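Long-range contacts in trilobed Protease (Pyrococcus furiosus, PDB 2GOP), which forms the beta-propeller domain of a multi-lobed protease and probably governs substrate access to a separate catalytic part: residues A[13-17]-A[323-327]; A[217-221]-A[231-236]; A[27-31]-A[336-340]. All blocks are in the same frame, centred on the assembly; numbering follows the deposited sequence.

Contact 1. Residues A[13-17]-A[323-327]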
loop_
_atom_site.group_PDB
_atom_site.type_symbol
_atom_site.label_atom_id
_atom_site.label_comp_id
_atom_site.label_asym_id
_atom_site.label_seq_id
_atom_site.Cartn_x
_atom_site.Cartn_y
_atom_site.Cartn_z
ATOM N N LYS A 13 -6.422 -14.174 25.440
ATOM C CA LYS A 13 -6.852 -13.850 26.799
ATOM C C LYS A 13 -6.644 -12.353 27.050
ATOM O O LYS A 13 -6.824 -11.876 28.174
ATOM C CB LYS A 13 -6.011 -14.623 27.827
ATOM C CG LYS A 13 -5.665 -16.071 27.466
ATOM C CD LYS A 13 -6.572 -17.081 28.153
ATOM C CE LYS A 13 -8.030 -16.914 27.766
ATOM N NZ LYS A 13 -8.868 -17.983 28.375
ATOM N N PHE A 14 -6.269 -11.624 25.999
ATOM C CA PHE A 14 -5.629 -10.316 26.148
ATOM C C PHE A 14 -6.521 -9.127 25.822
ATOM O O PHE A 14 -7.599 -9.274 25.260
ATOM C CB PHE A 14 -4.374 -10.259 25.272
ATOM C CG PHE A 14 -3.365 -11.320 25.601
ATOM C CD1 PHE A 14 -2.779 -11.369 26.861
ATOM C CD2 PHE A 14 -3.002 -12.277 24.657
ATOM C CE1 PHE A 14 -1.849 -12.348 27.172
ATOM C CE2 PHE A 14 -2.070 -13.257 24.963
ATOM C CZ PHE A 14 -1.494 -13.294 26.223
ATOM N N ALA A 15 -6.045 -7.951 26.214
ATOM C CA ALA A 15 -6.639 -6.678 25.841
ATOM C C ALA A 15 -5.790 -6.105 24.720
ATOM O O ALA A 15 -4.570 -6.041 24.839
ATOM C CB ALA A 15 -6.659 -5.739 27.023
ATOM N N TYR A 16 -6.436 -5.705 23.629
ATOM C CA TYR A 16 -5.734 -5.186 22.462
ATOM C C TYR A 16 -6.055 -3.708 22.276
ATOM O O TYR A 16 -7.193 -3.346 21.978
ATOM C CB TYR A 16 -6.114 -5.989 21.217
ATOM C CG TYR A 16 -5.707 -7.441 21.296
ATOM C CD1 TYR A 16 -4.401 -7.835 21.012
ATOM C CD2 TYR A 16 -6.620 -8.421 21.673
ATOM C CE1 TYR A 16 -4.017 -9.176 21.097
ATOM C CE2 TYR A 16 -6.246 -9.758 21.768
ATOM C CZ TYR A 16 -4.944 -10.132 21.478
ATOM O OH TYR A 16 -4.576 -11.462 21.556
ATOM N N LEU A 17 -5.033 -2.868 22.443
ATOM C CA LEU A 17 -5.186 -1.417 22.406
ATOM C C LEU A 17 -4.862 -0.862 21.021
ATOM O O LEU A 17 -3.894 -1.279 20.394
ATOM C CB LEU A 17 -4.265 -0.749 23.428
ATOM C CG LEU A 17 -4.804 -0.595 24.857
ATOM C CD1 LEU A 17 -5.214 -1.913 25.465
ATOM C CD2 LEU A 17 -3.766 0.083 25.702
ATOM N N LEU A 323 2.606 -6.998 24.977
ATOM C CA LEU A 323 1.668 -6.377 24.058
ATOM C C LEU A 323 1.635 -4.877 24.311
ATOM O O LEU A 323 1.938 -4.410 25.406
ATOM C CB LEU A 323 0.256 -6.955 24.226
ATOM C CG LEU A 323 -0.075 -8.247 23.483
ATOM C CD1 LEU A 323 -1.458 -8.736 23.892
ATOM C CD2 LEU A 323 0.010 -8.025 21.975
ATOM N N ARG A 324 1.275 -4.126 23.285
ATOM C CA ARG A 324 1.175 -2.679 23.397
ATOM C C ARG A 324 0.328 -2.221 24.589
ATOM O O ARG A 324 -0.729 -2.789 24.877
ATOM C CB ARG A 324 0.638 -2.068 22.100
ATOM C CG ARG A 324 -0.704 -2.616 21.649
ATOM C CD ARG A 324 -0.868 -2.533 20.144
ATOM N NE ARG A 324 -2.073 -3.231 19.693
ATOM C CZ ARG A 324 -2.148 -4.523 19.383
ATOM N NH1 ARG A 324 -1.094 -5.321 19.465
ATOM N NH2 ARG A 324 -3.303 -5.024 18.979
ATOM N N GLU A 325 0.839 -1.203 25.278
ATOM C CA GLU A 325 0.122 -0.476 26.326
ATOM C C GLU A 325 0.253 1.026 26.030
ATOM O O GLU A 325 1.058 1.430 25.190
ATOM C CB GLU A 325 0.719 -0.781 27.699
ATOM C CG GLU A 325 0.621 -2.247 28.152
ATOM C CD GLU A 325 -0.770 -2.661 28.627
ATOM O OE1 GLU A 325 -1.648 -1.790 28.815
ATOM O OE2 GLU A 325 -0.981 -3.879 28.817
ATOM N N LEU A 326 -0.525 1.841 26.727
ATOM C CA LEU A 326 -0.513 3.284 26.529
ATOM C C LEU A 326 0.524 3.953 27.421
ATOM O O LEU A 326 0.667 3.621 28.606
ATOM C CB LEU A 326 -1.894 3.873 26.824
ATOM C CG LEU A 326 -2.209 5.245 26.222
ATOM C CD1 LEU A 326 -2.480 5.135 24.747
ATOM C CD2 LEU A 326 -3.401 5.863 26.930
ATOM N N PHE A 327 1.238 4.910 26.837
ATOM C CA PHE A 327 2.259 5.685 27.533
ATOM C C PHE A 327 2.063 7.149 27.189
ATOM O O PHE A 327 1.569 7.468 26.110
ATOM C CB PHE A 327 3.662 5.264 27.072
ATOM C CG PHE A 327 4.060 3.867 27.477
ATOM C CD1 PHE A 327 3.623 2.769 26.752
ATOM C CD2 PHE A 327 4.894 3.655 28.564
ATOM C CE1 PHE A 327 3.995 1.481 27.115
ATOM C CE2 PHE A 327 5.275 2.366 28.935
ATOM C CZ PHE A 327 4.829 1.283 28.213
HETATM O O HOH W 1 -2.533 -4.362 23.656
#
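Where a beta-propeller closes into a ring, its first and last blades must meet, and the open Velcro topology shows how this can be done without a shared sheet. Segment 13-17 leads into the first strand of the first blade (16-23), while segment 323-327 enters the third strand of the last (325-329). Their touching parts run 40° apart, and the nearest CA atoms, those of Leu-17 and Arg-324, stay 6.6 Å from each other, so no strand pairing joins them.

Apolar packing accompanies the polar bonds; in all, 360 Å² is buried. Leu-323 points into the N-terminal segment, where its CD1 lies 3.6 Å from Phe-14 CB and 3.8 Å from Tyr-16 CE1. Further along, Leu-17 reaches across with its end, bringing CD2 to 4.4 Å from Leu-326 CB.

Charged side chains are tied down as well. Arg-324 NH1 forms a salt bridge with Glu-318 on the preceding strand, while NH2 of Arg-324 lies at the edge of the Tyr-16 ring, 3.6 Å from its CD1. Tyr-16 also packs on Ile-193 of the second subunit. The carboxylate of Glu-325 turns to the last blade's own C-terminal loop, accepting hydrogen bonds from the backbone of Tyr-339 and Asn-340 and hydrogen-bonding to Thr-337 OG1.

Polar bonding between the segments uses one direct bond and one water. The water donates to Arg-324 O at 2.7 Å and Ala-15 O at 2.9 Å and accepts from Leu-17 N at 3.2 Å. The direct bond runs from Arg-324 NE to Leu-17 O, 2.8 Å long.

Contact 2. Residues A[217-221]-A[231-236]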
loop_
_atom_site.group_PDB
_atom_site.type_symbol
_atom_site.label_atom_id
_atom_site.label_comp_id
_atom_site.label_asym_id
_atom_site.label_seq_id
_atom_site.Cartn_x
_atom_site.Cartn_y
_atom_site.Cartn_z
ATOM N N VAL A 217 2.369 15.727 -8.176
ATOM C CA VAL A 217 3.456 15.666 -7.221
ATOM C C VAL A 217 3.427 14.277 -6.602
ATOM O O VAL A 217 2.375 13.647 -6.531
ATOM C CB VAL A 217 3.316 16.774 -6.146
ATOM C CG1 VAL A 217 3.566 18.159 -6.775
ATOM C CG2 VAL A 217 1.935 16.717 -5.457
ATOM N N SER A 218 4.581 13.792 -6.168
ATOM C CA SER A 218 4.687 12.460 -5.581
ATOM C C SER A 218 4.522 12.477 -4.058
ATOM O O SER A 218 5.083 11.646 -3.354
ATOM C CB SER A 218 6.023 11.824 -5.973
ATOM O OG SER A 218 7.085 12.749 -5.812
ATOM N N PHE A 219 3.732 13.407 -3.545
ATOM C CA PHE A 219 3.415 13.419 -2.117
ATOM C C PHE A 219 1.999 13.886 -1.918
ATOM O O PHE A 219 1.366 14.362 -2.844
ATOM C CB PHE A 219 4.394 14.305 -1.331
ATOM C CG PHE A 219 4.624 15.658 -1.953
ATOM C CD1 PHE A 219 3.644 16.648 -1.898
ATOM C CD2 PHE A 219 5.828 15.944 -2.605
ATOM C CE1 PHE A 219 3.854 17.895 -2.492
ATOM C CE2 PHE A 219 6.046 17.178 -3.191
ATOM C CZ PHE A 219 5.054 18.155 -3.142
ATOM N N TYR A 220 1.502 13.735 -0.696
ATOM C CA TYR A 220 0.168 14.166 -0.372
ATOM C C TYR A 220 0.131 14.682 1.067
ATOM O O TYR A 220 0.995 14.364 1.877
ATOM C CB TYR A 220 -0.825 13.029 -0.615
ATOM C CG TYR A 220 -0.522 11.777 0.138
ATOM C CD1 TYR A 220 -1.026 11.582 1.421
ATOM C CD2 TYR A 220 0.266 10.775 -0.428
ATOM C CE1 TYR A 220 -0.743 10.414 2.133
ATOM C CE2 TYR A 220 0.554 9.619 0.268
ATOM C CZ TYR A 220 0.045 9.442 1.549
ATOM O OH TYR A 220 0.317 8.289 2.245
ATOM N N ALA A 221 -0.850 15.527 1.349
ATOM C CA ALA A 221 -0.947 16.211 2.626
ATOM C C ALA A 221 -1.481 15.258 3.687
ATOM O O ALA A 221 -2.510 14.601 3.476
ATOM C CB ALA A 221 -1.870 17.457 2.479
ATOM N N LEU A 231 3.507 17.127 4.397
ATOM C CA LEU A 231 3.329 16.293 3.220
ATOM C C LEU A 231 4.151 15.011 3.364
ATOM O O LEU A 231 5.247 15.010 3.948
ATOM C CB LEU A 231 3.713 17.066 1.942
ATOM C CG LEU A 231 3.056 18.452 1.758
ATOM C CD1 LEU A 231 3.964 19.377 0.926
ATOM C CD2 LEU A 231 1.689 18.351 1.127
ATOM N N TYR A 232 3.585 13.918 2.854
ATOM C CA TYR A 232 4.173 12.589 2.951
ATOM C C TYR A 232 4.307 11.995 1.547
ATOM O O TYR A 232 3.355 12.012 0.769
ATOM C CB TYR A 232 3.238 11.722 3.786
ATOM C CG TYR A 232 3.719 10.328 4.136
ATOM C CD1 TYR A 232 4.513 10.104 5.255
ATOM C CD2 TYR A 232 3.310 9.216 3.401
ATOM C CE1 TYR A 232 4.928 8.810 5.609
ATOM C CE2 TYR A 232 3.707 7.930 3.754
ATOM C CZ TYR A 232 4.516 7.732 4.861
ATOM O OH TYR A 232 4.931 6.445 5.215
ATOM N N GLY A 233 5.483 11.475 1.209
ATOM C CA GLY A 233 5.672 10.839 -0.096
ATOM C C GLY A 233 7.107 10.793 -0.554
ATOM O O GLY A 233 8.014 10.792 0.255
ATOM N N LYS A 234 7.314 10.754 -1.862
ATOM C CA LYS A 234 8.649 10.544 -2.399
ATOM C C LYS A 234 9.156 11.770 -3.160
ATOM O O LYS A 234 8.363 12.509 -3.762
ATOM C CB LYS A 234 8.676 9.273 -3.249
ATOM C CG LYS A 234 8.459 8.024 -2.396
ATOM C CD LYS A 234 8.440 6.740 -3.200
ATOM C CE LYS A 234 8.248 5.521 -2.299
ATOM N NZ LYS A 234 6.974 5.587 -1.517
ATOM N N PRO A 235 10.480 12.013 -3.094
ATOM C CA PRO A 235 11.115 13.199 -3.676
ATOM C C PRO A 235 10.717 13.509 -5.113
ATOM O O PRO A 235 10.558 12.598 -5.930
ATOM C CB PRO A 235 12.611 12.875 -3.616
ATOM C CG PRO A 235 12.765 11.793 -2.618
ATOM C CD PRO A 235 11.441 11.159 -2.369
ATOM N N GLU A 236 10.550 14.799 -5.395
ATOM C CA GLU A 236 10.471 15.315 -6.758
ATOM C C GLU A 236 11.763 14.942 -7.477
ATOM O O GLU A 236 12.817 14.871 -6.854
ATOM C CB GLU A 236 10.310 16.841 -6.720
ATOM C CG GLU A 236 10.288 17.550 -8.081
ATOM C CD GLU A 236 10.762 18.998 -8.008
ATOM O OE1 GLU A 236 10.163 19.854 -8.693
ATOM O OE2 GLU A 236 11.734 19.284 -7.273
#
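Four hydrogen bonds hold segments 217-221 and 231-236 together; all four are accepted by backbone carbonyls, three of them from backbone NH groups. Tyr-220 and Tyr-232 form a reciprocal antiparallel pair: Tyr-220 N donates to Tyr-232 O at 2.9 Å, and Tyr-232 N to Tyr-220 O at 2.8 Å. Beyond it, Lys-234 N donates to Ser-218 O at 2.8 Å, while Ser-218 OG donates to Lys-234 O over a very short 2.4 Å. These bonds build a blade of the beta-propeller: strand 219-224, at the inner edge of the fifth blade, forms a hairpin with strand 229-233. On the hairpin's outer side, the backbones of Leu-231 and Gly-233 bond to Tyr-247 and Lys-245 of the third strand; on the inner side, Ala-221 N is taken up by Asn-186 OD1 of the preceding blade. The hydroxyl of Tyr-232 reaches Val-265 O in the next blade, and Lys-234 NZ is hydrogen-bonded to Asn-244 OD1. Gly-233 faces Phe-219 with their CA atoms only 4.0 Å apart; a CB there would clash with Ser-218 O and with its own chain, so glycine is needed. On the face that carries Leu-231 and Ala-221, Leu-231 CD2 lies 3.9 Å from Ala-221 CB; Leu-231 CD1 is 3.7 Å from Phe-219 CE1.

Contact 3. Residues A[27-31]-A[336-340]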
loop_
_atom_site.group_PDB
_atom_site.type_symbol
_atom_site.label_atom_id
_atom_site.label_comp_id
_atom_site.label_asym_id
_atom_site.label_seq_id
_atom_site.Cartn_x
_atom_site.Cartn_y
_atom_site.Cartn_z
ATOM N N VAL A 27 -6.850 11.587 27.452
ATOM C CA VAL A 27 -6.386 10.621 26.471
ATOM C C VAL A 27 -7.549 9.678 26.203
ATOM O O VAL A 27 -8.405 9.479 27.068
ATOM C CB VAL A 27 -5.142 9.840 26.950
ATOM C CG1 VAL A 27 -4.010 10.806 27.269
ATOM C CG2 VAL A 27 -5.465 8.979 28.159
ATOM N N ALA A 28 -7.599 9.133 24.993
ATOM C CA ALA A 28 -8.549 8.077 24.663
ATOM C C ALA A 28 -7.898 7.051 23.755
ATOM O O ALA A 28 -6.885 7.323 23.091
ATOM C CB ALA A 28 -9.808 8.641 24.000
ATOM N N TYR A 29 -8.499 5.866 23.738
ATOM C CA TYR A 29 -8.018 4.758 22.931
ATOM C C TYR A 29 -9.093 3.699 22.817
ATOM O O TYR A 29 -10.086 3.721 23.550
ATOM C CB TYR A 29 -6.744 4.148 23.538
ATOM C CG TYR A 29 -6.880 3.733 24.976
ATOM C CD1 TYR A 29 -6.705 4.657 26.002
ATOM C CD2 TYR A 29 -7.188 2.412 25.321
ATOM C CE1 TYR A 29 -6.819 4.289 27.316
ATOM C CE2 TYR A 29 -7.311 2.034 26.643
ATOM C CZ TYR A 29 -7.124 2.978 27.635
ATOM O OH TYR A 29 -7.235 2.620 28.955
ATOM N N VAL A 30 -8.877 2.762 21.899
ATOM C CA VAL A 30 -9.773 1.636 21.729
ATOM C C VAL A 30 -9.183 0.425 22.471
ATOM O O VAL A 30 -8.011 0.077 22.291
ATOM C CB VAL A 30 -10.007 1.303 20.230
ATOM C CG1 VAL A 30 -10.939 0.123 20.091
ATOM C CG2 VAL A 30 -10.574 2.510 19.500
ATOM N N LEU A 31 -10.008 -0.170 23.333
ATOM C CA LEU A 31 -9.687 -1.403 24.039
ATOM C C LEU A 31 -10.515 -2.504 23.386
ATOM O O LEU A 31 -11.745 -2.408 23.354
ATOM C CB LEU A 31 -10.058 -1.275 25.528
ATOM C CG LEU A 31 -9.883 -2.497 26.442
ATOM C CD1 LEU A 31 -8.484 -3.051 26.368
ATOM C CD2 LEU A 31 -10.238 -2.152 27.887
ATOM N N LEU A 336 0.596 4.471 31.356
ATOM C CA LEU A 336 -0.784 4.734 31.779
ATOM C C LEU A 336 -1.666 3.498 31.908
ATOM O O LEU A 336 -2.606 3.500 32.702
ATOM C CB LEU A 336 -1.461 5.718 30.826
ATOM C CG LEU A 336 -0.972 7.159 30.877
ATOM C CD1 LEU A 336 -1.909 8.020 30.038
ATOM C CD2 LEU A 336 -0.890 7.684 32.299
ATOM N N THR A 337 -1.407 2.469 31.106
ATOM C CA THR A 337 -2.206 1.242 31.154
ATOM C C THR A 337 -1.329 0.033 31.462
ATOM O O THR A 337 -0.134 0.030 31.178
ATOM C CB THR A 337 -2.987 0.990 29.833
ATOM O OG1 THR A 337 -2.072 0.740 28.761
ATOM C CG2 THR A 337 -3.864 2.175 29.474
ATOM N N ASP A 338 -1.937 -0.988 32.059
ATOM C CA ASP A 338 -1.253 -2.256 32.322
ATOM C C ASP A 338 -2.243 -3.418 32.237
ATOM O O ASP A 338 -2.211 -4.343 33.042
ATOM C CB ASP A 338 -0.543 -2.213 33.680
ATOM C CG ASP A 338 -1.493 -1.934 34.845
ATOM O OD1 ASP A 338 -2.690 -1.676 34.619
ATOM O OD2 ASP A 338 -1.034 -1.977 36.002
ATOM N N TYR A 339 -3.123 -3.352 31.242
ATOM C CA TYR A 339 -4.232 -4.298 31.114
ATOM C C TYR A 339 -3.742 -5.734 31.150
ATOM O O TYR A 339 -4.292 -6.577 31.862
ATOM C CB TYR A 339 -4.997 -4.042 29.811
ATOM C CG TYR A 339 -5.899 -2.830 29.863
ATOM C CD1 TYR A 339 -7.108 -2.870 30.561
ATOM C CD2 TYR A 339 -5.555 -1.648 29.214
ATOM C CE1 TYR A 339 -7.950 -1.762 30.614
ATOM C CE2 TYR A 339 -6.383 -0.538 29.267
ATOM C CZ TYR A 339 -7.582 -0.599 29.966
ATOM O OH TYR A 339 -8.409 0.497 30.014
ATOM N N ASN A 340 -2.685 -6.006 30.403
ATOM C CA ASN A 340 -2.219 -7.377 30.223
ATOM C C ASN A 340 -1.257 -7.894 31.281
ATOM O O ASN A 340 -1.023 -9.101 31.361
ATOM C CB ASN A 340 -1.628 -7.517 28.827
ATOM C CG ASN A 340 -2.679 -7.381 27.778
ATOM O OD1 ASN A 340 -3.596 -8.197 27.715
ATOM N ND2 ASN A 340 -2.598 -6.324 26.978
#
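Side-chain packing, with a tyrosine-tyrosine hydrogen bond at its centre, joins the first blade of the propeller to the loop that follows the final strand of the last blade. It illustrates a general point about rings of sheets: blades that share no strand can still be joined by side chains reaching from a strand to a loop. Segment 27-31 is fully extended in strand 26-35, so Val-27, Tyr-29 and Leu-31 all point toward segment 336-340, while Ala-28 and Val-30 between them take no part. The two segments run nearly the same way, 9° apart, but the CA atoms of Leu-31 and Tyr-339, the nearest pair, are 9.4 Å apart, as expected when side chains alone fill the gap.

The hydroxyls of Tyr-29 and Tyr-339 meet with OH to OH at 2.6 Å, and either could be the donor. Each hydroxyl lies near the plane of the other's ring, and the rings themselves touch, with Tyr-29 CE2 3.8 Å from Tyr-339 CE2. Leu-31 covers one face of the Tyr-339 ring: its CD1 stands 4.2 Å from the centroid and almost exactly on the normal, a CH-pi contact. At the other end Val-27 CG2 lies 4.1 Å from Leu-336 CD1, and between the two ends of the contact Thr-337 CG2 approaches Tyr-29 OH to 3.4 Å. The hydroxyl of Thr-337 is directed back into its own blade, to Glu-325 and the backbone of Leu-326.

Around this core, Leu-326 of strand 325-329 packs against Val-27 and Tyr-29, Leu-17 of strand 16-23 touches Leu-31 and Thr-337, and Val-46 of strand 40-49 meets both tyrosines.

Overall arrangement
Contacts 1 and 3 are two parts of one seam, the junction of the first and last blades. Their centres are 7 Å apart, and they touch directly: Glu-325 OE1 lies 2.6 Å and Leu-326 N 2.8 Å from Thr-337 OG1, while Ala-15 CB packs on Leu-31 CD1 at 3.3 Å. Along the chain their segments alternate. Contact 2 is of a different order, a local hairpin within a single blade across the ring. Its centre is about 33 Å from the centre of either seam contact, and its nearest atoms are about 18 Å from contact 1 and 21 Å from contact 3. At the seam, the first and last blades are joined by side chains, side-chain-to-backbone bonds and a water.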